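Local coordinates for phosphotriesterase family protein (Listeria monocytogenes serotype 4b str. H7858, PDB 3PNZ) that probably hydrolyses phosphorylated sugar lactones, acting as a zinc-dependent lactonase of the phosphotriesterase family with an amidohydrolase fold, at residues F18-E23 against Y290-W295; D54-G59 against T85-V90; V69-R74 against S98-G103; K104-L109 against G142-P147. All coordinates share one frame; numbering follows the deposited sequence.

Contact 1 (F18-E23 against Y290-W295). With ZN (zinc ion), chain I.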
loop_
_atom_site.group_PDB
_atom_site.type_symbol
_atom_site.label_atom_id
_atom_site.label_comp_id
_atom_site.label_asym_id
_atom_site.label_seq_id
_atom_site.Cartn_x
_atom_site.Cartn_y
_atom_site.Cartn_z
ATOM N N PHE A 18 1.502 -1.396 16.059
ATOM C CA PHE A 18 2.595 -1.741 15.156
ATOM C C PHE A 18 2.049 -2.144 13.789
ATOM O O PHE A 18 1.261 -3.081 13.679
ATOM C CB PHE A 18 3.445 -2.873 15.753
ATOM C CG PHE A 18 4.730 -3.102 15.024
ATOM C CD1 PHE A 18 5.897 -2.493 15.448
ATOM C CD2 PHE A 18 4.767 -3.916 13.907
ATOM C CE1 PHE A 18 7.090 -2.689 14.765
ATOM C CE2 PHE A 18 5.954 -4.121 13.225
ATOM C CZ PHE A 18 7.113 -3.505 13.654
ATOM N N THR A 19 2.468 -1.431 12.744
ATOM C CA THR A 19 1.813 -1.531 11.443
ATOM C C THR A 19 2.797 -1.745 10.295
ATOM O O THR A 19 3.823 -1.065 10.223
ATOM C CB THR A 19 1.028 -0.228 11.112
ATOM O OG1 THR A 19 0.003 -0.008 12.094
ATOM C CG2 THR A 19 0.379 -0.310 9.727
ATOM N N TYR A 20 2.472 -2.682 9.409
ATOM C CA TYR A 20 3.126 -2.779 8.098
ATOM C C TYR A 20 2.299 -1.970 7.116
ATOM O O TYR A 20 1.118 -2.248 6.930
ATOM C CB TYR A 20 3.167 -4.232 7.603
ATOM C CG TYR A 20 4.192 -5.152 8.242
ATOM C CD1 TYR A 20 5.173 -4.676 9.103
ATOM C CD2 TYR A 20 4.176 -6.511 7.962
ATOM C CE1 TYR A 20 6.107 -5.539 9.682
ATOM C CE2 TYR A 20 5.103 -7.379 8.528
ATOM C CZ TYR A 20 6.066 -6.893 9.382
ATOM O OH TYR A 20 6.979 -7.774 9.941
ATOM N N SER A 21 2.922 -1.001 6.456
ATOM C CA SER A 21 2.189 0.000 5.678
ATOM C C SER A 21 1.858 -0.324 4.213
ATOM O O SER A 21 1.159 0.450 3.570
ATOM C CB SER A 21 2.915 1.347 5.745
ATOM O OG SER A 21 2.864 1.884 7.055
ATOM N N HIS A 22 2.351 -1.441 3.683
ATOM C CA HIS A 22 2.048 -1.825 2.303
ATOM C C HIS A 22 2.300 -3.314 2.098
ATOM O O HIS A 22 3.445 -3.736 1.943
ATOM C CB HIS A 22 2.890 -1.024 1.296
ATOM C CG HIS A 22 2.574 -1.334 -0.137
ATOM N ND1 HIS A 22 2.046 -0.398 -0.999
ATOM C CD2 HIS A 22 2.692 -2.478 -0.854
ATOM C CE1 HIS A 22 1.863 -0.946 -2.187
ATOM N NE2 HIS A 22 2.246 -2.207 -2.125
ATOM N N GLU A 23 1.234 -4.109 2.112
ATOM C CA GLU A 23 1.370 -5.550 1.923
ATOM C C GLU A 23 0.300 -6.111 1.004
ATOM O O GLU A 23 -0.627 -5.409 0.609
ATOM C CB GLU A 23 1.297 -6.290 3.266
ATOM C CG GLU A 23 2.363 -5.882 4.279
ATOM C CD GLU A 23 3.772 -6.275 3.846
ATOM O OE1 GLU A 23 3.908 -7.177 2.989
ATOM O OE2 GLU A 23 4.740 -5.693 4.383
ATOM N N TYR A 290 9.542 -11.401 8.804
ATOM C CA TYR A 290 10.887 -10.876 8.580
ATOM C C TYR A 290 11.150 -9.500 9.175
ATOM O O TYR A 290 12.121 -9.313 9.903
ATOM C CB TYR A 290 11.259 -10.866 7.098
ATOM C CG TYR A 290 12.677 -10.381 6.897
ATOM C CD1 TYR A 290 13.756 -11.229 7.108
ATOM C CD2 TYR A 290 12.938 -9.065 6.539
ATOM C CE1 TYR A 290 15.063 -10.784 6.939
ATOM C CE2 TYR A 290 14.243 -8.611 6.373
ATOM C CZ TYR A 290 15.296 -9.473 6.575
ATOM O OH TYR A 290 16.589 -9.023 6.420
ATOM N N ILE A 291 10.302 -8.525 8.854
ATOM C CA ILE A 291 10.595 -7.153 9.260
ATOM C C ILE A 291 10.616 -6.994 10.780
ATOM O O ILE A 291 11.578 -6.473 11.337
ATOM C CB ILE A 291 9.644 -6.137 8.594
ATOM C CG1 ILE A 291 9.897 -6.124 7.079
ATOM C CG2 ILE A 291 9.847 -4.741 9.173
ATOM C CD1 ILE A 291 8.889 -5.291 6.300
ATOM N N ALA A 292 9.563 -7.464 11.441
ATOM C CA ALA A 292 9.486 -7.401 12.899
ATOM C C ALA A 292 10.600 -8.213 13.574
ATOM O O ALA A 292 11.203 -7.768 14.550
ATOM C CB ALA A 292 8.115 -7.885 13.363
ATOM N N LYS A 293 10.888 -9.390 13.035
ATOM C CA LYS A 293 11.795 -10.333 13.692
ATOM C C LYS A 293 13.272 -10.033 13.456
ATOM O O LYS A 293 14.084 -10.114 14.379
ATOM C CB LYS A 293 11.472 -11.758 13.244
ATOM C CG LYS A 293 12.177 -12.849 14.027
ATOM C CD LYS A 293 11.745 -14.217 13.521
ATOM C CE LYS A 293 12.304 -15.337 14.381
ATOM N NZ LYS A 293 11.841 -16.668 13.892
ATOM N N LYS A 294 13.615 -9.666 12.225
ATOM C CA LYS A 294 15.013 -9.537 11.828
ATOM C C LYS A 294 15.437 -8.122 11.419
ATOM O O LYS A 294 16.526 -7.659 11.787
ATOM C CB LYS A 294 15.313 -10.523 10.693
ATOM C CG LYS A 294 15.073 -11.983 11.073
ATOM C CD LYS A 294 15.361 -12.912 9.898
ATOM C CE LYS A 294 15.101 -14.372 10.255
ATOM N NZ LYS A 294 15.217 -15.268 9.062
ATOM N N TRP A 295 14.600 -7.427 10.651
ATOM C CA TRP A 295 14.993 -6.098 10.183
ATOM C C TRP A 295 15.046 -5.078 11.311
ATOM O O TRP A 295 15.978 -4.281 11.401
ATOM C CB TRP A 295 14.074 -5.606 9.063
ATOM C CG TRP A 295 14.549 -4.335 8.401
ATOM C CD1 TRP A 295 15.415 -4.235 7.339
ATOM C CD2 TRP A 295 14.171 -2.989 8.736
ATOM N NE1 TRP A 295 15.601 -2.913 7.003
ATOM C CE2 TRP A 295 14.847 -2.130 7.841
ATOM C CE3 TRP A 295 13.322 -2.427 9.698
ATOM C CZ2 TRP A 295 14.708 -0.745 7.885
ATOM C CZ3 TRP A 295 13.186 -1.041 9.739
ATOM C CH2 TRP A 295 13.870 -0.218 8.835
HETATM ZN ZN ZN I . 1.998 -3.745 -3.573
#
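Two backbone groups grip the hydroxyl of Tyr-20 near the start of helix 289-305: the N of Ala-292 donates to it, 3.0 Å from Tyr-20 OH with an N-H...O angle of 153°, and the carbonyl O of Leu-288 bonds to it. The phenol thus bridges an amide and a carbonyl four residues apart. The amide reaches the ring at its edge, near the ring plane, whereas Ile-291 has CD1 over one face, while its CB lies 3.7 Å from Tyr-20 CZ. With CG of Tyr-20 beside the backbone N (chi1 -76°), the ring extends from strand 19-23 to the helix. Phe-18, two residues earlier, brings CE2 within 4.3 Å of Ala-292 CB in a looser apolar contact, and stacks its ring on Phe-318. This joins the first strand of the (beta/alpha)8 barrel to a helix that follows the last one, 267-269, across the point where the barrel closes. Two residues beyond the tyrosine, at the corner of the chain, His-22 turns CG anti to its N (chi1 -177°) and binds the zinc ion through NE2 at 2.1 Å. His-24, the carboxylated Lys-154 and Asp-272 share that metal, His-22 and His-24 forming the HxH motif of the amidohydrolase fold. On the helix, a wider pi-type turn lets Tyr-290 O accept from both Lys-294 N and Trp-295 N.

Contact 2 (D54-G59 against T85-V90)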
loop_
_atom_site.group_PDB
_atom_site.type_symbol
_atom_site.label_atom_id
_atom_site.label_comp_id
_atom_site.label_asym_id
_atom_site.label_seq_id
_atom_site.Cartn_x
_atom_site.Cartn_y
_atom_site.Cartn_z
ATOM N N ASP A 54 2.203 -15.260 12.284
ATOM C CA ASP A 54 3.572 -14.997 12.720
ATOM C C ASP A 54 3.733 -13.531 13.122
ATOM O O ASP A 54 4.364 -13.212 14.130
ATOM C CB ASP A 54 4.575 -15.323 11.613
ATOM C CG ASP A 54 4.742 -16.814 11.384
ATOM O OD1 ASP A 54 4.479 -17.602 12.321
ATOM O OD2 ASP A 54 5.150 -17.195 10.264
ATOM N N PHE A 55 3.181 -12.644 12.300
ATOM C CA PHE A 55 3.208 -11.203 12.553
ATOM C C PHE A 55 2.534 -10.920 13.892
ATOM O O PHE A 55 3.091 -10.243 14.752
ATOM C CB PHE A 55 2.487 -10.492 11.405
ATOM C CG PHE A 55 2.391 -8.991 11.543
ATOM C CD1 PHE A 55 3.526 -8.190 11.502
ATOM C CD2 PHE A 55 1.144 -8.378 11.630
ATOM C CE1 PHE A 55 3.424 -6.801 11.594
ATOM C CE2 PHE A 55 1.029 -6.997 11.722
ATOM C CZ PHE A 55 2.174 -6.205 11.701
ATOM N N ALA A 56 1.341 -11.465 14.068
ATOM C CA ALA A 56 0.611 -11.309 15.323
ATOM C C ALA A 56 1.442 -11.795 16.513
ATOM O O ALA A 56 1.532 -11.115 17.539
ATOM C CB ALA A 56 -0.714 -12.050 15.252
ATOM N N ASP A 57 2.065 -12.963 16.362
ATOM C CA ASP A 57 2.869 -13.545 17.438
ATOM C C ASP A 57 4.056 -12.661 17.824
ATOM O O ASP A 57 4.535 -12.717 18.954
ATOM C CB ASP A 57 3.343 -14.958 17.065
ATOM C CG ASP A 57 2.200 -15.962 16.991
ATOM O OD1 ASP A 57 1.097 -15.656 17.497
ATOM O OD2 ASP A 57 2.403 -17.063 16.429
ATOM N N LEU A 58 4.521 -11.839 16.885
ATOM C CA LEU A 58 5.652 -10.951 17.135
ATOM C C LEU A 58 5.235 -9.589 17.689
ATOM O O LEU A 58 6.081 -8.733 17.944
ATOM C CB LEU A 58 6.467 -10.760 15.853
ATOM C CG LEU A 58 7.303 -11.966 15.426
ATOM C CD1 LEU A 58 7.747 -11.824 13.974
ATOM C CD2 LEU A 58 8.503 -12.150 16.345
ATOM N N GLY A 59 3.937 -9.388 17.876
ATOM C CA GLY A 59 3.453 -8.125 18.401
ATOM C C GLY A 59 2.944 -7.162 17.342
ATOM O O GLY A 59 2.672 -5.998 17.637
ATOM N N THR A 85 -6.996 -14.154 13.243
ATOM C CA THR A 85 -5.706 -13.800 13.824
ATOM C C THR A 85 -5.770 -12.613 14.773
ATOM O O THR A 85 -4.882 -12.429 15.605
ATOM C CB THR A 85 -4.686 -13.428 12.733
ATOM O OG1 THR A 85 -5.146 -12.259 12.043
ATOM C CG2 THR A 85 -4.509 -14.570 11.747
ATOM N N GLY A 86 -6.799 -11.786 14.624
ATOM C CA GLY A 86 -6.912 -10.572 15.411
ATOM C C GLY A 86 -6.176 -9.383 14.807
ATOM O O GLY A 86 -6.207 -8.281 15.364
ATOM N N ILE A 87 -5.507 -9.593 13.676
ATOM C CA ILE A 87 -4.782 -8.505 13.016
ATOM C C ILE A 87 -5.759 -7.579 12.311
ATOM O O ILE A 87 -6.625 -8.025 11.562
ATOM C CB ILE A 87 -3.749 -9.045 11.992
ATOM C CG1 ILE A 87 -2.689 -9.885 12.706
ATOM C CG2 ILE A 87 -3.105 -7.898 11.198
ATOM C CD1 ILE A 87 -1.920 -9.125 13.760
ATOM N N GLN A 88 -5.620 -6.284 12.564
ATOM C CA GLN A 88 -6.457 -5.281 11.913
ATOM C C GLN A 88 -6.006 -5.087 10.475
ATOM O O GLN A 88 -4.804 -5.023 10.204
ATOM C CB GLN A 88 -6.387 -3.970 12.694
ATOM C CG GLN A 88 -6.923 -4.137 14.118
ATOM C CD GLN A 88 -6.628 -2.970 15.042
ATOM O OE1 GLN A 88 -7.423 -2.666 15.937
ATOM N NE2 GLN A 88 -5.486 -2.325 14.853
ATOM N N ILE A 89 -6.960 -5.020 9.552
ATOM C CA ILE A 89 -6.623 -4.814 8.140
ATOM C C ILE A 89 -7.206 -3.498 7.637
ATOM O O ILE A 89 -8.406 -3.233 7.792
ATOM C CB ILE A 89 -7.160 -5.961 7.243
ATOM C CG1 ILE A 89 -6.647 -7.325 7.712
ATOM C CG2 ILE A 89 -6.794 -5.730 5.772
ATOM C CD1 ILE A 89 -5.135 -7.491 7.568
ATOM N N VAL A 90 -6.360 -2.669 7.037
ATOM C CA VAL A 90 -6.844 -1.508 6.302
ATOM C C VAL A 90 -6.840 -1.880 4.825
ATOM O O VAL A 90 -5.779 -2.138 4.254
ATOM C CB VAL A 90 -5.937 -0.282 6.517
ATOM C CG1 VAL A 90 -6.389 0.877 5.645
ATOM C CG2 VAL A 90 -5.924 0.121 7.996
#
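Ile-87 presses its long branch against Ala-56 and Phe-55, on the turn that ends helix 45-57. From CB, which points toward the helix, CG1 leaves anti to the carbonyl carbon (chi1 -63°) and comes to 3.9 Å from Ala-56 CB. The chain then bends at CG1, and the terminal CD1 makes most of the contact: it lies 3.5 Å from Ala-56 CB, tighter than usual for two carbons, and 3.7 Å from Ala-56 CA, so the methyl reaches the helix backbone at Ala-56. Roughly at a right angle to that contact, CD1 also meets Phe-55 CD2 at 3.8 Å, approaching the ring obliquely. That phenyl ring in turn meets Tyr-20 and Ile-63, while Ile-87 also touches Val-52 and Ile-63, so the contact belongs to a larger apolar layer. Before the isoleucine, Thr-85 OG1 accepts from Ile-87 N at 3.1 Å in an ST turn and also bonds to Ile-81 O, at the step from helix 75-85 into strand 88-92. Gly-59 ends the facing helix in a Schellman motif. A helix covering the outer side of parallel strands through aliphatic and aromatic residues, near the N-terminal ends of those strands, is characteristic of the (beta/alpha)8 barrel.

Contact 3 (V69-R74 against S98-G103); sequences VDYGRR and SFLWDG
Asp-70 extends its carboxylate to the indole of Trp-101, whose NE1 donates to Asp-70 OD2 at 2.8 Å with a somewhat bent N-H...O angle of 144°. The donor meets OD2 on the anti side, 28° out of the carboxylate plane, while the oxygen lies close to the indole plane. Backbone amides of Asn-96 and Lys-97 bond to the same oxygen, so three N-H groups grip one buried atom and would probably stabilise its negative charge. A chi1 of 50° wedges CG between the backbone N and carbonyl carbon, and CB then lies 3.7 Å from Trp-101 CD1. The main chain is tied across as well: a water donates to Asp-70 O and to Leu-100 O, at 2.9 Å from each. Both segments follow barrel strands, 62-65 and 88-92, and belong to the loops at the C-terminal mouth of the (beta/alpha)8 barrel, where the zinc ions lie. Tyr-71 offers the edge of its ring to Leu-100, Tyr-71 CD1 to Leu-100 CD1 at 3.5 Å, and its ring meets that of the zinc ligand His-24; a phosphate ion, probably from the crystallisation liquor, lies close to its side chain. Past Gly-72, the guanidinium of Arg-73 turns back over Val-69 N and pairs with Glu-138. Arg-74 takes the N-cap position before helix 75-85, and its NH1 donates to Arg-73 O.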
loop_
_atom_site.group_PDB
_atom_site.type_symbol
_atom_site.label_atom_id
_atom_site.label_comp_id
_atom_site.label_asym_id
_atom_site.label_seq_id
_atom_site.Cartn_x
_atom_site.Cartn_y
_atom_site.Cartn_z
ATOM N N VAL A 69 -8.358 -2.965 -7.116
ATOM C CA VAL A 69 -9.374 -3.712 -7.866
ATOM C C VAL A 69 -8.797 -4.475 -9.061
ATOM O O VAL A 69 -9.326 -5.519 -9.451
ATOM C CB VAL A 69 -10.536 -2.804 -8.335
ATOM C CG1 VAL A 69 -10.107 -1.929 -9.514
ATOM C CG2 VAL A 69 -11.748 -3.646 -8.704
ATOM N N ASP A 70 -7.706 -3.957 -9.621
ATOM C CA ASP A 70 -7.037 -4.590 -10.760
ATOM C C ASP A 70 -6.066 -5.709 -10.347
ATOM O O ASP A 70 -5.419 -6.328 -11.196
ATOM C CB ASP A 70 -6.321 -3.528 -11.616
ATOM C CG ASP A 70 -5.442 -2.585 -10.791
ATOM O OD1 ASP A 70 -5.466 -2.650 -9.544
ATOM O OD2 ASP A 70 -4.706 -1.774 -11.397
ATOM N N TYR A 71 -5.978 -5.985 -9.051
ATOM C CA TYR A 71 -5.008 -6.950 -8.551
ATOM C C TYR A 71 -5.672 -8.189 -7.937
ATOM O O TYR A 71 -5.070 -8.892 -7.126
ATOM C CB TYR A 71 -4.039 -6.276 -7.561
ATOM C CG TYR A 71 -2.655 -6.884 -7.575
ATOM C CD1 TYR A 71 -1.817 -6.713 -8.669
ATOM C CD2 TYR A 71 -2.194 -7.635 -6.506
ATOM C CE1 TYR A 71 -0.550 -7.274 -8.698
ATOM C CE2 TYR A 71 -0.921 -8.206 -6.525
ATOM C CZ TYR A 71 -0.108 -8.017 -7.628
ATOM O OH TYR A 71 1.154 -8.574 -7.661
ATOM N N GLY A 72 -6.920 -8.444 -8.334
ATOM C CA GLY A 72 -7.606 -9.681 -7.984
ATOM C C GLY A 72 -7.848 -9.897 -6.502
ATOM O O GLY A 72 -7.385 -10.872 -5.918
ATOM N N ARG A 73 -8.607 -8.995 -5.890
ATOM C CA ARG A 73 -8.855 -9.082 -4.465
ATOM C C ARG A 73 -9.587 -10.366 -4.086
ATOM O O ARG A 73 -10.394 -10.891 -4.858
ATOM C CB ARG A 73 -9.686 -7.892 -3.988
ATOM C CG ARG A 73 -9.117 -6.520 -4.319
ATOM C CD ARG A 73 -9.832 -5.514 -3.438
ATOM N NE ARG A 73 -9.544 -4.107 -3.689
ATOM C CZ ARG A 73 -10.334 -3.294 -4.387
ATOM N NH1 ARG A 73 -11.441 -3.755 -4.966
ATOM N NH2 ARG A 73 -10.012 -2.018 -4.521
ATOM N N ARG A 74 -9.280 -10.857 -2.891
ATOM C CA ARG A 74 -10.049 -11.911 -2.238
ATOM C C ARG A 74 -10.468 -11.379 -0.864
ATOM O O ARG A 74 -9.985 -11.836 0.175
ATOM C CB ARG A 74 -9.203 -13.182 -2.112
ATOM C CG ARG A 74 -8.902 -13.859 -3.447
ATOM C CD ARG A 74 -10.198 -14.174 -4.171
ATOM N NE ARG A 74 -10.027 -14.976 -5.381
ATOM C CZ ARG A 74 -9.877 -14.483 -6.608
ATOM N NH1 ARG A 74 -9.850 -13.168 -6.821
ATOM N NH2 ARG A 74 -9.747 -15.313 -7.633
ATOM N N SER A 98 -1.345 0.526 -14.557
ATOM C CA SER A 98 -2.062 0.353 -15.825
ATOM C C SER A 98 -1.732 -0.901 -16.631
ATOM O O SER A 98 -2.566 -1.350 -17.416
ATOM C CB SER A 98 -1.924 1.584 -16.723
ATOM O OG SER A 98 -0.600 1.707 -17.220
ATOM N N PHE A 99 -0.544 -1.475 -16.460
ATOM C CA PHE A 99 -0.233 -2.688 -17.216
ATOM C C PHE A 99 -1.144 -3.850 -16.816
ATOM O O PHE A 99 -1.427 -4.732 -17.625
ATOM C CB PHE A 99 1.272 -3.049 -17.188
ATOM C CG PHE A 99 1.728 -3.804 -15.955
ATOM C CD1 PHE A 99 1.386 -5.137 -15.761
ATOM C CD2 PHE A 99 2.558 -3.195 -15.023
ATOM C CE1 PHE A 99 1.828 -5.837 -14.640
ATOM C CE2 PHE A 99 3.005 -3.890 -13.897
ATOM C CZ PHE A 99 2.638 -5.210 -13.709
ATOM N N LEU A 100 -1.639 -3.822 -15.582
ATOM C CA LEU A 100 -2.578 -4.839 -15.107
ATOM C C LEU A 100 -3.926 -4.771 -15.814
ATOM O O LEU A 100 -4.710 -5.719 -15.757
ATOM C CB LEU A 100 -2.832 -4.667 -13.608
ATOM C CG LEU A 100 -1.646 -4.869 -12.675
ATOM C CD1 LEU A 100 -2.037 -4.419 -11.271
ATOM C CD2 LEU A 100 -1.218 -6.331 -12.705
ATOM N N TRP A 101 -4.207 -3.646 -16.454
ATOM C CA TRP A 101 -5.559 -3.392 -16.952
ATOM C C TRP A 101 -5.929 -4.234 -18.171
ATOM O O TRP A 101 -7.076 -4.213 -18.623
ATOM C CB TRP A 101 -5.766 -1.900 -17.222
ATOM C CG TRP A 101 -5.611 -1.090 -15.973
ATOM C CD1 TRP A 101 -5.534 -1.571 -14.692
ATOM C CD2 TRP A 101 -5.518 0.332 -15.873
ATOM N NE1 TRP A 101 -5.390 -0.532 -13.805
ATOM C CE2 TRP A 101 -5.373 0.647 -14.504
ATOM C CE3 TRP A 101 -5.528 1.372 -16.806
ATOM C CZ2 TRP A 101 -5.248 1.957 -14.049
ATOM C CZ3 TRP A 101 -5.407 2.680 -16.350
ATOM C CH2 TRP A 101 -5.270 2.957 -14.983
ATOM N N ASP A 102 -4.961 -4.980 -18.692
ATOM C CA ASP A 102 -5.231 -5.907 -19.784
ATOM C C ASP A 102 -6.035 -7.093 -19.259
ATOM O O ASP A 102 -6.714 -7.782 -20.022
ATOM C CB ASP A 102 -3.924 -6.390 -20.413
ATOM C CG ASP A 102 -4.151 -7.365 -21.558
ATOM O OD1 ASP A 102 -4.637 -6.932 -22.627
ATOM O OD2 ASP A 102 -3.834 -8.565 -21.389
ATOM N N GLY A 103 -5.953 -7.321 -17.949
ATOM C CA GLY A 103 -6.639 -8.428 -17.310
ATOM C C GLY A 103 -8.146 -8.392 -17.482
ATOM O O GLY A 103 -8.752 -7.323 -17.589
HETATM O O HOH W 1 -5.192 -7.716 -13.702
#

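Contact 4 (K104-L109 against G142-P147); sequences KIKPEL and GLEGTP
Lys-106 and Glu-144 form a salt bridge, with Lys-106 NZ donating to Glu-144 OE2 at 2.8 Å. The ammonium group meets the oxygen on its syn side, 27° out of the carboxylate plane, and the two side chains, both extended beyond CG, cross at about a right angle. The other oxygen is satisfied by a second cation: Glu-144 OE1 pairs with Arg-73 NH1, so each carboxylate oxygen has its own charged donor. Leu-109 CD2 packs 3.9 Å from Glu-144 CG, against the aliphatic part of the glutamate. The backbone of each segment is closed by local bonds. Leu-109 N donates to Lys-106 O at 3.1 Å, and residues 143-146 form a type I' beta turn in which Leu-143 O accepts twice, from Thr-146 N at 2.9 Å and from Thr-146 OG1 at 2.8 Å, the hydroxyl lying in the carbonyl plane on a lone pair. Thr-146 OG1 also bonds to Tyr-148 N, and since its proton goes to Leu-143 O, it serves there as acceptor. The salt bridge and the leucine contact join this turn, between helix 128-140 and strand 150-152, to the long loop after strand 88-92. With lysine on one oxygen and arginine on the other, Glu-144 would be expected to stay ionised, with its two cationic partners coming from the loops after strands 62-65 and 88-92.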
loop_
_atom_site.group_PDB
_atom_site.type_symbol
_atom_site.label_atom_id
_atom_site.label_comp_id
_atom_site.label_asym_id
_atom_site.label_seq_id
_atom_site.Cartn_x
_atom_site.Cartn_y
_atom_site.Cartn_z
ATOM N N LYS A 104 -8.751 -9.574 -17.513
ATOM C CA LYS A 104 -10.200 -9.685 -17.639
ATOM C C LYS A 104 -10.941 -9.361 -16.342
ATOM O O LYS A 104 -10.501 -9.707 -15.245
ATOM C CB LYS A 104 -10.588 -11.080 -18.136
ATOM C CG LYS A 104 -10.260 -11.312 -19.596
ATOM C CD LYS A 104 -10.642 -12.716 -20.029
ATOM C CE LYS A 104 -10.374 -12.923 -21.511
ATOM N NZ LYS A 104 -10.752 -14.296 -21.952
ATOM N N ILE A 105 -12.073 -8.687 -16.485
ATOM C CA ILE A 105 -12.924 -8.374 -15.351
ATOM C C ILE A 105 -13.681 -9.617 -14.913
ATOM O O ILE A 105 -14.346 -10.268 -15.725
ATOM C CB ILE A 105 -13.903 -7.249 -15.708
ATOM C CG1 ILE A 105 -13.126 -5.944 -15.905
ATOM C CG2 ILE A 105 -14.981 -7.104 -14.633
ATOM C CD1 ILE A 105 -13.961 -4.811 -16.438
ATOM N N LYS A 106 -13.562 -9.958 -13.635
ATOM C CA LYS A 106 -14.216 -11.150 -13.110
ATOM C C LYS A 106 -15.729 -10.944 -13.050
ATOM O O LYS A 106 -16.206 -9.806 -13.015
ATOM C CB LYS A 106 -13.652 -11.526 -11.737
ATOM C CG LYS A 106 -13.772 -10.440 -10.680
ATOM C CD LYS A 106 -13.076 -10.859 -9.397
ATOM C CE LYS A 106 -13.237 -9.825 -8.292
ATOM N NZ LYS A 106 -12.491 -10.235 -7.060
ATOM N N PRO A 107 -16.488 -12.048 -13.051
ATOM C CA PRO A 107 -17.953 -11.979 -13.091
ATOM C C PRO A 107 -18.531 -11.175 -11.932
ATOM O O PRO A 107 -19.513 -10.458 -12.121
ATOM C CB PRO A 107 -18.375 -13.446 -12.967
ATOM C CG PRO A 107 -17.208 -14.220 -13.475
ATOM C CD PRO A 107 -16.000 -13.439 -13.050
ATOM N N GLU A 108 -17.924 -11.293 -10.756
ATOM C CA GLU A 108 -18.426 -10.627 -9.559
ATOM C C GLU A 108 -18.366 -9.102 -9.640
ATOM O O GLU A 108 -19.086 -8.408 -8.924
ATOM C CB GLU A 108 -17.666 -11.102 -8.317
ATOM C CG GLU A 108 -17.879 -12.568 -7.961
ATOM C CD GLU A 108 -16.949 -13.507 -8.711
ATOM O OE1 GLU A 108 -16.190 -13.032 -9.584
ATOM O OE2 GLU A 108 -16.978 -14.723 -8.423
ATOM N N LEU A 109 -17.496 -8.578 -10.498
ATOM C CA LEU A 109 -17.321 -7.135 -10.602
ATOM C C LEU A 109 -18.316 -6.485 -11.554
ATOM O O LEU A 109 -18.579 -5.287 -11.463
ATOM C CB LEU A 109 -15.899 -6.796 -11.058
ATOM C CG LEU A 109 -14.781 -7.012 -10.039
ATOM C CD1 LEU A 109 -13.433 -6.701 -10.674
ATOM C CD2 LEU A 109 -15.009 -6.143 -8.815
ATOM N N GLY A 142 -18.473 -0.642 0.796
ATOM C CA GLY A 142 -17.726 -1.878 0.926
ATOM C C GLY A 142 -17.000 -2.268 -0.348
ATOM O O GLY A 142 -17.344 -1.822 -1.442
ATOM N N LEU A 143 -15.982 -3.106 -0.198
ATOM C CA LEU A 143 -15.221 -3.597 -1.340
ATOM C C LEU A 143 -15.926 -4.753 -2.053
ATOM O O LEU A 143 -16.301 -5.740 -1.428
ATOM C CB LEU A 143 -13.828 -4.039 -0.883
ATOM C CG LEU A 143 -12.869 -2.930 -0.439
ATOM C CD1 LEU A 143 -11.878 -3.445 0.603
ATOM C CD2 LEU A 143 -12.145 -2.311 -1.635
ATOM N N GLU A 144 -16.098 -4.618 -3.364
ATOM C CA GLU A 144 -16.525 -5.730 -4.218
ATOM C C GLU A 144 -17.756 -6.491 -3.736
ATOM O O GLU A 144 -17.761 -7.723 -3.719
ATOM C CB GLU A 144 -15.365 -6.708 -4.412
ATOM C CG GLU A 144 -14.141 -6.023 -4.964
ATOM C CD GLU A 144 -13.079 -6.987 -5.452
ATOM O OE1 GLU A 144 -12.046 -6.492 -5.940
ATOM O OE2 GLU A 144 -13.270 -8.220 -5.350
ATOM N N GLY A 145 -18.796 -5.760 -3.355
ATOM C CA GLY A 145 -20.041 -6.381 -2.934
ATOM C C GLY A 145 -20.051 -6.921 -1.513
ATOM O O GLY A 145 -21.042 -7.518 -1.082
ATOM N N THR A 146 -18.959 -6.723 -0.779
ATOM C CA THR A 146 -18.881 -7.169 0.609
ATOM C C THR A 146 -19.127 -5.983 1.536
ATOM O O THR A 146 -19.133 -4.833 1.088
ATOM C CB THR A 146 -17.495 -7.765 0.938
ATOM O OG1 THR A 146 -16.556 -6.696 1.139
ATOM C CG2 THR A 146 -17.010 -8.689 -0.192
ATOM N N PRO A 147 -19.317 -6.251 2.837
ATOM C CA PRO A 147 -19.493 -5.162 3.802
ATOM C C PRO A 147 -18.175 -4.618 4.344
ATOM O O PRO A 147 -18.199 -3.790 5.254
ATOM C CB PRO A 147 -20.254 -5.833 4.960
ATOM C CG PRO A 147 -20.473 -7.272 4.544
ATOM C CD PRO A 147 -19.493 -7.566 3.468
#

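Overall arrangement
The four contacts form two pairs in one (beta/alpha)8 barrel. Contacts 1 and 2, with centres 11 Å apart, touch and reach the same parallel sheet; contacts 3 and 4, centres 12 Å apart, also touch and lie among loops. Contacts 1 and 3 sit on opposite sides of the chain's centre, with centres 25 Å apart. Along the chain, contact 1 encloses the other three. Contacts 2 and 3 alternate their segments: contact 2 joins helix 45-57 to the start of strand 88-92, and contact 3 joins the loops after strands 62-65 and 88-92; contact 4 follows. One pair lies at the closure of the barrel and its outer helices, the other largely among the loops that follow its strands.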